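Local coordinates for uncharacterized protein YycE (Bacillus subtilis, PDB 1TWU) that is of unknown function but, as a vicinal oxygen chelate family member, is a putative relative of glyoxalase and fosfomycin resistance proteins, at residues A[111-116]-A[127-132]. Numbering follows the deposited sequence.
Sequences PYWSNG and RIVFMN
The carbonyl oxygen of G116 meets two unlike partners on the 127-132 segment: the sulfur of M131 and the amide of N132. The N132 N to G116 O hydrogen bond is 2.9 Å long and straight, with an N-H...O angle of 170°. M131 SD approaches the same oxygen to 3.2 Å, and N115 O stands 3.7 Å from that sulfur, which places the thioether beside the backbone of the turn. A second bend, at chi3 (59°), turns the M131 CE methyl toward the edge of the W113 indole, but its exact place is doubtful because the modelled carbons sit too close. Along the strand, V129 CG1 packs obliquely against W113 CE3 at 3.9 Å. On one face of the indole, Y112 CD2 sits 3.7 Å above the plane and over its centre. The contact thus joins the short, weakly bonded helix about 111-114 and the loop leading into strand 117-121 to the last strand of a beta-alpha-beta-beta-beta module, as in the vicinal oxygen chelate fold. That strand, 127-131, lies between parallel strand 80-84 and antiparallel strand 117-121. W113 also touches L80, V82 and Y84 of strand 80-84 and packs on R14 of the second subunit, while F130 packs on helix 88-100.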
loop_
_atom_site.group_PDB
_atom_site.type_symbol
_atom_site.label_atom_id
_atom_site.label_comp_id
_atom_site.label_asym_id
_atom_site.label_seq_id
_atom_site.Cartn_x
_atom_site.Cartn_y
_atom_site.Cartn_z
ATOM N N PRO A 111 6.236 -11.533 -16.087
ATOM C CA PRO A 111 6.640 -12.936 -15.941
ATOM C C PRO A 111 7.637 -13.117 -14.795
ATOM O O PRO A 111 7.902 -14.235 -14.348
ATOM C CB PRO A 111 7.240 -13.262 -17.307
ATOM C CG PRO A 111 7.803 -11.945 -17.739
ATOM C CD PRO A 111 6.699 -10.985 -17.374
ATOM N N TYR A 112 8.174 -11.994 -14.328
ATOM C CA TYR A 112 9.133 -11.974 -13.233
ATOM C C TYR A 112 8.536 -12.565 -11.958
ATOM O O TYR A 112 9.114 -13.476 -11.361
ATOM C CB TYR A 112 9.588 -10.536 -12.961
ATOM C CG TYR A 112 10.393 -10.392 -11.693
ATOM C CD1 TYR A 112 11.716 -10.827 -11.626
ATOM C CD2 TYR A 112 9.812 -9.870 -10.541
ATOM C CE1 TYR A 112 12.442 -10.747 -10.438
ATOM C CE2 TYR A 112 10.524 -9.787 -9.347
ATOM C CZ TYR A 112 11.836 -10.229 -9.300
ATOM O OH TYR A 112 12.529 -10.156 -8.114
ATOM N N TRP A 113 7.385 -12.045 -11.538
ATOM C CA TRP A 113 6.737 -12.534 -10.327
ATOM C C TRP A 113 6.271 -13.972 -10.504
ATOM O O TRP A 113 5.851 -14.629 -9.549
ATOM C CB TRP A 113 5.553 -11.642 -9.959
ATOM C CG TRP A 113 5.950 -10.235 -9.687
ATOM C CD1 TRP A 113 5.788 -9.165 -10.515
ATOM C CD2 TRP A 113 6.617 -9.743 -8.519
ATOM N NE1 TRP A 113 6.311 -8.033 -9.934
ATOM C CE2 TRP A 113 6.828 -8.361 -8.709
ATOM C CE3 TRP A 113 7.058 -10.338 -7.329
ATOM C CZ2 TRP A 113 7.463 -7.560 -7.753
ATOM C CZ3 TRP A 113 7.690 -9.541 -6.378
ATOM C CH2 TRP A 113 7.885 -8.165 -6.600
ATOM N N SER A 114 6.349 -14.451 -11.740
ATOM C CA SER A 114 5.952 -15.808 -12.061
ATOM C C SER A 114 7.085 -16.771 -11.710
ATOM O O SER A 114 6.864 -17.969 -11.531
ATOM C CB SER A 114 5.616 -15.908 -13.544
ATOM O OG SER A 114 5.186 -17.215 -13.861
ATOM N N ASN A 115 8.300 -16.236 -11.617
ATOM C CA ASN A 115 9.467 -17.040 -11.265
ATOM C C ASN A 115 9.581 -17.131 -9.751
ATOM O O ASN A 115 10.170 -16.258 -9.114
ATOM C CB ASN A 115 10.764 -16.426 -11.816
ATOM C CG ASN A 115 10.936 -16.640 -13.316
ATOM O OD1 ASN A 115 10.516 -17.665 -13.866
ATOM N ND2 ASN A 115 11.580 -15.680 -13.981
ATOM N N GLY A 116 9.013 -18.186 -9.177
ATOM C CA GLY A 116 9.087 -18.354 -7.737
ATOM C C GLY A 116 8.117 -17.491 -6.956
ATOM O O GLY A 116 8.364 -17.170 -5.789
ATOM N N ARG A 127 -3.881 -7.522 -6.484
ATOM C CA ARG A 127 -2.968 -8.649 -6.674
ATOM C C ARG A 127 -2.085 -8.892 -5.444
ATOM O O ARG A 127 -1.186 -8.107 -5.138
ATOM C CB ARG A 127 -2.077 -8.410 -7.906
ATOM C CG ARG A 127 -2.808 -8.328 -9.254
ATOM C CD ARG A 127 -3.399 -9.664 -9.652
ATOM N NE ARG A 127 -4.205 -9.601 -10.873
ATOM C CZ ARG A 127 -3.750 -9.825 -12.105
ATOM N NH1 ARG A 127 -2.477 -10.126 -12.316
ATOM N NH2 ARG A 127 -4.585 -9.781 -13.130
ATOM N N ILE A 128 -2.353 -9.984 -4.738
ATOM C CA ILE A 128 -1.575 -10.331 -3.557
ATOM C C ILE A 128 -0.507 -11.347 -3.994
ATOM O O ILE A 128 -0.811 -12.486 -4.368
ATOM C CB ILE A 128 -2.478 -10.936 -2.443
ATOM C CG1 ILE A 128 -3.745 -10.090 -2.276
ATOM C CG2 ILE A 128 -1.719 -10.983 -1.117
ATOM C CD1 ILE A 128 -3.481 -8.624 -2.012
ATOM N N VAL A 129 0.748 -10.922 -3.952
ATOM C CA VAL A 129 1.844 -11.779 -4.371
ATOM C C VAL A 129 2.656 -12.341 -3.212
ATOM O O VAL A 129 2.947 -11.655 -2.232
ATOM C CB VAL A 129 2.796 -11.014 -5.331
ATOM C CG1 VAL A 129 3.826 -11.968 -5.943
ATOM C CG2 VAL A 129 1.982 -10.335 -6.416
ATOM N N PHE A 130 3.004 -13.612 -3.335
ATOM C CA PHE A 130 3.821 -14.296 -2.345
ATOM C C PHE A 130 5.081 -14.722 -3.105
ATOM O O PHE A 130 5.050 -15.648 -3.920
ATOM C CB PHE A 130 3.049 -15.495 -1.792
ATOM C CG PHE A 130 1.770 -15.108 -1.108
ATOM C CD1 PHE A 130 1.754 -14.806 0.252
ATOM C CD2 PHE A 130 0.590 -14.983 -1.836
ATOM C CE1 PHE A 130 0.580 -14.380 0.882
ATOM C CE2 PHE A 130 -0.586 -14.560 -1.221
ATOM C CZ PHE A 130 -0.592 -14.256 0.142
ATOM N N MET A 131 6.176 -14.009 -2.859
ATOM C CA MET A 131 7.442 -14.277 -3.532
ATOM C C MET A 131 8.408 -15.049 -2.633
ATOM O O MET A 131 8.657 -14.672 -1.480
ATOM C CB MET A 131 8.071 -12.954 -3.995
ATOM C CG MET A 131 9.372 -13.082 -4.797
ATOM S SD MET A 131 9.287 -14.111 -6.289
ATOM C CE MET A 131 8.046 -13.282 -7.213
ATOM N N ASN A 132 8.943 -16.141 -3.170
ATOM C CA ASN A 132 9.870 -16.978 -2.425
ATOM C C ASN A 132 11.261 -16.373 -2.400
ATOM O O ASN A 132 12.164 -16.857 -3.075
ATOM C CB ASN A 132 9.946 -18.374 -3.046
ATOM C CG ASN A 132 10.636 -19.375 -2.139
ATOM O OD1 ASN A 132 11.131 -20.405 -2.597
ATOM N ND2 ASN A 132 10.658 -19.085 -0.842
#